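Ethylbenzene dehydrogenase alpha-subunit (Aromatoleum aromaticum, PDB 2IVF) is the large molybdenum-containing subunit of a molybdopterin oxidoreductase, carrying two pterin guanine dinucleotides, a molybdenum atom and an iron/sulfur cluster. Local coordinates at residues V423-S426 with L427-L431; L409-T413 with P414-S418. All coordinates share one frame; numbering follows the deposited sequence.

Contact 1 (V423-S426 with L427-L431); sequences VPVS and LIREL
A chi1 of -179° swings Val423 CG1 away from the backbone N and in between Leu427 and Ile428, 4.0 Å from Leu427 CD2 and equally far from Ile428 CG1. In Ile428 chi1 (-66°) sets CG1 beside the backbone N and toward Val423, and the extended chi2 carries CD1 on to 3.7 Å from Val423 O. These contacts line the inner side of the first turn of helix 425-437, for which Pro424 is the N-cap. The turn is opened by Pro424 O, which takes a nearly straight bond from Ile428 N (3.1 Å, 168° at the hydrogen) and a weak, bent one from Leu427 N. Regular i to i+4 bonding follows, Arg429 N to Val425 O at 2.8 Å and Glu430 N to Ser426 O at 2.9 Å. On the side facing helix 414-421, Arg429 lies alongside Val425, NH1 3.6 Å from Val425 CG1, while its NH2 is salt-bridged to Glu415. The helix start thus joins the beta-subunit by mixed chemistry: Ser426 OG bonds to its Glu286 and Ile287 N, Glu430 pairs with its Arg279 as well as with Lys434, and Pro424 and Leu427 add apolar packing, Leu427 also touching strand 294-296.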
loop_
_atom_site.group_PDB
_atom_site.type_symbol
_atom_site.label_atom_id
_atom_site.label_comp_id
_atom_site.label_asym_id
_atom_site.label_seq_id
_atom_site.Cartn_x
_atom_site.Cartn_y
_atom_site.Cartn_z
ATOM N N VAL A 423 22.230 3.551 19.056
ATOM C CA VAL A 423 21.133 3.249 19.991
ATOM C C VAL A 423 21.664 3.548 21.387
ATOM O O VAL A 423 22.795 3.181 21.696
ATOM C CB VAL A 423 20.725 1.773 19.854
ATOM C CG1 VAL A 423 19.566 1.419 20.795
ATOM C CG2 VAL A 423 20.321 1.505 18.416
ATOM N N PRO A 424 20.890 4.266 22.224
ATOM C CA PRO A 424 21.368 4.600 23.559
ATOM C C PRO A 424 21.702 3.341 24.365
ATOM O O PRO A 424 21.031 2.304 24.232
ATOM C CB PRO A 424 20.169 5.354 24.196
ATOM C CG PRO A 424 19.378 5.796 23.102
ATOM C CD PRO A 424 19.548 4.826 21.959
ATOM N N VAL A 425 22.754 3.421 25.169
ATOM C CA VAL A 425 23.121 2.360 26.120
ATOM C C VAL A 425 21.949 1.819 26.960
ATOM O O VAL A 425 21.800 0.586 27.150
ATOM C CB VAL A 425 24.222 2.862 27.062
ATOM C CG1 VAL A 425 24.491 1.867 28.182
ATOM C CG2 VAL A 425 25.512 3.144 26.243
ATOM N N SER A 426 21.109 2.728 27.434
ATOM C CA SER A 426 19.986 2.370 28.297
ATOM C C SER A 426 19.076 1.381 27.592
ATOM O O SER A 426 18.571 0.434 28.183
ATOM C CB SER A 426 19.220 3.628 28.728
ATOM O OG SER A 426 18.767 4.418 27.613
ATOM N N LEU A 427 18.873 1.614 26.310
ATOM C CA LEU A 427 17.970 0.801 25.514
ATOM C C LEU A 427 18.594 -0.547 25.118
ATOM O O LEU A 427 17.923 -1.570 25.051
ATOM C CB LEU A 427 17.559 1.624 24.280
ATOM C CG LEU A 427 16.403 1.166 23.427
ATOM C CD1 LEU A 427 15.183 0.676 24.307
ATOM C CD2 LEU A 427 15.995 2.259 22.431
ATOM N N ILE A 428 19.877 -0.535 24.807
ATOM C CA ILE A 428 20.624 -1.769 24.595
ATOM C C ILE A 428 20.533 -2.664 25.854
ATOM O O ILE A 428 20.183 -3.862 25.774
ATOM C CB ILE A 428 22.078 -1.469 24.265
ATOM C CG1 ILE A 428 22.162 -0.746 22.900
ATOM C CG2 ILE A 428 22.910 -2.794 24.328
ATOM C CD1 ILE A 428 23.647 -0.387 22.395
ATOM N N ARG A 429 20.792 -2.074 27.016
ATOM C CA ARG A 429 20.772 -2.850 28.259
ATOM C C ARG A 429 19.358 -3.308 28.597
ATOM O O ARG A 429 19.158 -4.477 28.951
ATOM C CB ARG A 429 21.396 -2.072 29.410
ATOM C CG ARG A 429 21.948 -2.984 30.510
ATOM C CD ARG A 429 22.944 -2.308 31.395
ATOM N NE ARG A 429 24.319 -2.321 30.915
ATOM C CZ ARG A 429 25.115 -1.249 30.874
ATOM N NH1 ARG A 429 24.687 -0.029 31.229
ATOM N NH2 ARG A 429 26.361 -1.395 30.448
ATOM N N GLU A 430 18.369 -2.414 28.464
ATOM C CA GLU A 430 16.979 -2.799 28.706
ATOM C C GLU A 430 16.497 -3.954 27.828
ATOM O O GLU A 430 15.883 -4.900 28.316
ATOM C CB GLU A 430 16.033 -1.631 28.477
ATOM C CG GLU A 430 14.574 -1.965 28.791
ATOM C CD GLU A 430 13.665 -0.750 28.586
ATOM O OE1 GLU A 430 14.131 0.370 28.887
ATOM O OE2 GLU A 430 12.539 -0.959 28.116
ATOM N N LEU A 431 16.751 -3.850 26.530
ATOM C CA LEU A 431 16.345 -4.876 25.612
ATOM C C LEU A 431 17.161 -6.168 25.723
ATOM O O LEU A 431 16.615 -7.259 25.480
ATOM C CB LEU A 431 16.303 -4.349 24.178
ATOM C CG LEU A 431 15.170 -3.333 23.935
ATOM C CD1 LEU A 431 15.263 -2.593 22.548
ATOM C CD2 LEU A 431 13.755 -3.982 24.121
#

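Contact 2 (L409-T413 with P414-S418); sequences LKDYT and PEKAS
Thr413 and Lys416 meet at a helix N-cap, where the loop after helix 401-408 runs into helix 414-421. One backbone bond spans the segments, Ala417 N to Thr413 O, 2.7 Å long with an angle of 171° at the hydrogen. The capping bond is side chain to backbone: Thr413 OG1, set between its own N and carbonyl carbon (chi1 63°), accepts from Lys416 N at 3.3 Å, a weak bond. Pro414, first residue of the helix, has no N-H to offer, and its ring packs on Val425 and Ile428 of the following helix and on Gln312 and Val313 of helix 303-316. The methylenes of Lys416 pack against oxygens as the stem passes over the cap, with CG 3.3 Å from Thr413 OG1 and CB 3.3 Å from Asp411 O, a carbonyl oxygen buried here without a partner in the model. The polar contacts lie at the far end of that extended stem. Lys416 NZ is 4.4 Å from Asp411 OD1, too far for a salt bridge; a water donates to Asp411 OD1 at 2.8 Å, but its link to NZ is doubtfully short. Lys416 NZ also donates to Lys410 O at 3.0 Å, coming in 29° out of the carbonyl plane.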
loop_
_atom_site.group_PDB
_atom_site.type_symbol
_atom_site.label_atom_id
_atom_site.label_comp_id
_atom_site.label_asym_id
_atom_site.label_seq_id
_atom_site.Cartn_x
_atom_site.Cartn_y
_atom_site.Cartn_z
ATOM N N LEU A 409 32.879 -10.167 21.936
ATOM C CA LEU A 409 31.839 -9.273 22.407
ATOM C C LEU A 409 32.411 -8.212 23.355
ATOM O O LEU A 409 31.682 -7.285 23.737
ATOM C CB LEU A 409 30.716 -10.048 23.117
ATOM C CG LEU A 409 29.801 -10.846 22.180
ATOM C CD1 LEU A 409 28.844 -11.712 22.978
ATOM C CD2 LEU A 409 29.023 -9.927 21.201
ATOM N N LYS A 410 33.692 -8.297 23.707
ATOM C CA LYS A 410 34.323 -7.170 24.415
ATOM C C LYS A 410 34.299 -5.848 23.609
ATOM O O LYS A 410 34.416 -4.761 24.170
ATOM C CB LYS A 410 35.733 -7.525 24.856
ATOM C CG LYS A 410 35.691 -8.585 25.956
ATOM C CD LYS A 410 37.044 -8.926 26.523
ATOM C CE LYS A 410 36.901 -9.975 27.623
ATOM N NZ LYS A 410 38.249 -10.439 28.088
ATOM N N ASP A 411 34.150 -5.958 22.301
ATOM C CA ASP A 411 34.058 -4.814 21.416
ATOM C C ASP A 411 32.601 -4.352 21.272
ATOM O O ASP A 411 32.351 -3.368 20.587
ATOM C CB ASP A 411 34.708 -5.166 20.050
ATOM C CG ASP A 411 36.239 -5.343 20.152
ATOM O OD1 ASP A 411 36.860 -4.768 21.088
ATOM O OD2 ASP A 411 36.825 -6.082 19.327
ATOM N N TYR A 412 31.658 -5.039 21.937
ATOM C CA TYR A 412 30.231 -4.794 21.810
ATOM C C TYR A 412 29.593 -4.689 23.192
ATOM O O TYR A 412 28.461 -5.074 23.396
ATOM C CB TYR A 412 29.545 -5.891 20.955
ATOM C CG TYR A 412 30.067 -5.916 19.554
ATOM C CD1 TYR A 412 29.526 -5.072 18.582
ATOM C CD2 TYR A 412 31.142 -6.737 19.193
ATOM C CE1 TYR A 412 30.051 -5.030 17.300
ATOM C CE2 TYR A 412 31.646 -6.733 17.889
ATOM C CZ TYR A 412 31.089 -5.873 16.959
ATOM O OH TYR A 412 31.598 -5.813 15.683
ATOM N N THR A 413 30.328 -4.156 24.153
ATOM C CA THR A 413 29.698 -3.757 25.395
ATOM C C THR A 413 28.642 -2.717 24.987
ATOM O O THR A 413 28.705 -2.139 23.904
ATOM C CB THR A 413 30.721 -3.145 26.364
ATOM O OG1 THR A 413 31.256 -1.941 25.773
ATOM C CG2 THR A 413 31.865 -4.166 26.658
ATOM N N PRO A 414 27.639 -2.507 25.814
ATOM C CA PRO A 414 26.626 -1.537 25.403
ATOM C C PRO A 414 27.150 -0.152 25.038
ATOM O O PRO A 414 26.666 0.462 24.107
ATOM C CB PRO A 414 25.709 -1.472 26.622
ATOM C CG PRO A 414 25.854 -2.784 27.264
ATOM C CD PRO A 414 27.303 -3.141 27.095
ATOM N N GLU A 415 28.112 0.345 25.788
ATOM C CA GLU A 415 28.765 1.594 25.475
ATOM C C GLU A 415 29.377 1.527 24.085
ATOM O O GLU A 415 29.183 2.414 23.271
ATOM C CB GLU A 415 29.856 1.886 26.511
ATOM C CG GLU A 415 29.318 2.184 27.916
ATOM C CD GLU A 415 28.879 0.944 28.718
ATOM O OE1 GLU A 415 29.180 -0.217 28.328
ATOM O OE2 GLU A 415 28.226 1.156 29.763
ATOM N N LYS A 416 30.115 0.460 23.797
ATOM C CA LYS A 416 30.758 0.340 22.482
ATOM C C LYS A 416 29.775 0.076 21.350
ATOM O O LYS A 416 29.880 0.679 20.279
ATOM C CB LYS A 416 31.808 -0.750 22.547
ATOM C CG LYS A 416 32.914 -0.366 23.444
ATOM C CD LYS A 416 33.981 -1.440 23.482
ATOM C CE LYS A 416 34.994 -1.188 24.581
ATOM N NZ LYS A 416 36.039 -2.271 24.587
ATOM N N ALA A 417 28.779 -0.779 21.596
ATOM C CA ALA A 417 27.779 -1.109 20.597
ATOM C C ALA A 417 26.988 0.168 20.290
ATOM O O ALA A 417 26.707 0.464 19.136
ATOM C CB ALA A 417 26.858 -2.176 21.112
ATOM N N SER A 418 26.657 0.932 21.332
ATOM C CA SER A 418 25.969 2.218 21.161
ATOM C C SER A 418 26.747 3.177 20.248
ATOM O O SER A 418 26.161 3.850 19.411
ATOM C CB SER A 418 25.747 2.877 22.514
ATOM O OG SER A 418 25.251 4.186 22.349
HETATM O O HOH W 1 37.088 -2.350 22.378
#

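Contacts 1 and 2 form the starts of two successive helices, 425-437 and 414-421, and their centres lie 11 Å apart. Both include an N-cap residue, but only in contact 2 does its side chain accept a bond. Each has three buried residues and neither is fully core, but contact 1 has no exposed one while contact 2 has four, Lys410, Asp411, Glu415 and Lys416. Both pack on helix 303-316; contact 1 also meets the beta-subunit, whereas no other protein chain touches contact 2. They meet directly: Val423 O and Ser418 OG are 2.7 Å apart, probably hydrogen-bonded, and Arg429 NH2 forms a salt bridge with Glu415 OE2 at 3.2 Å.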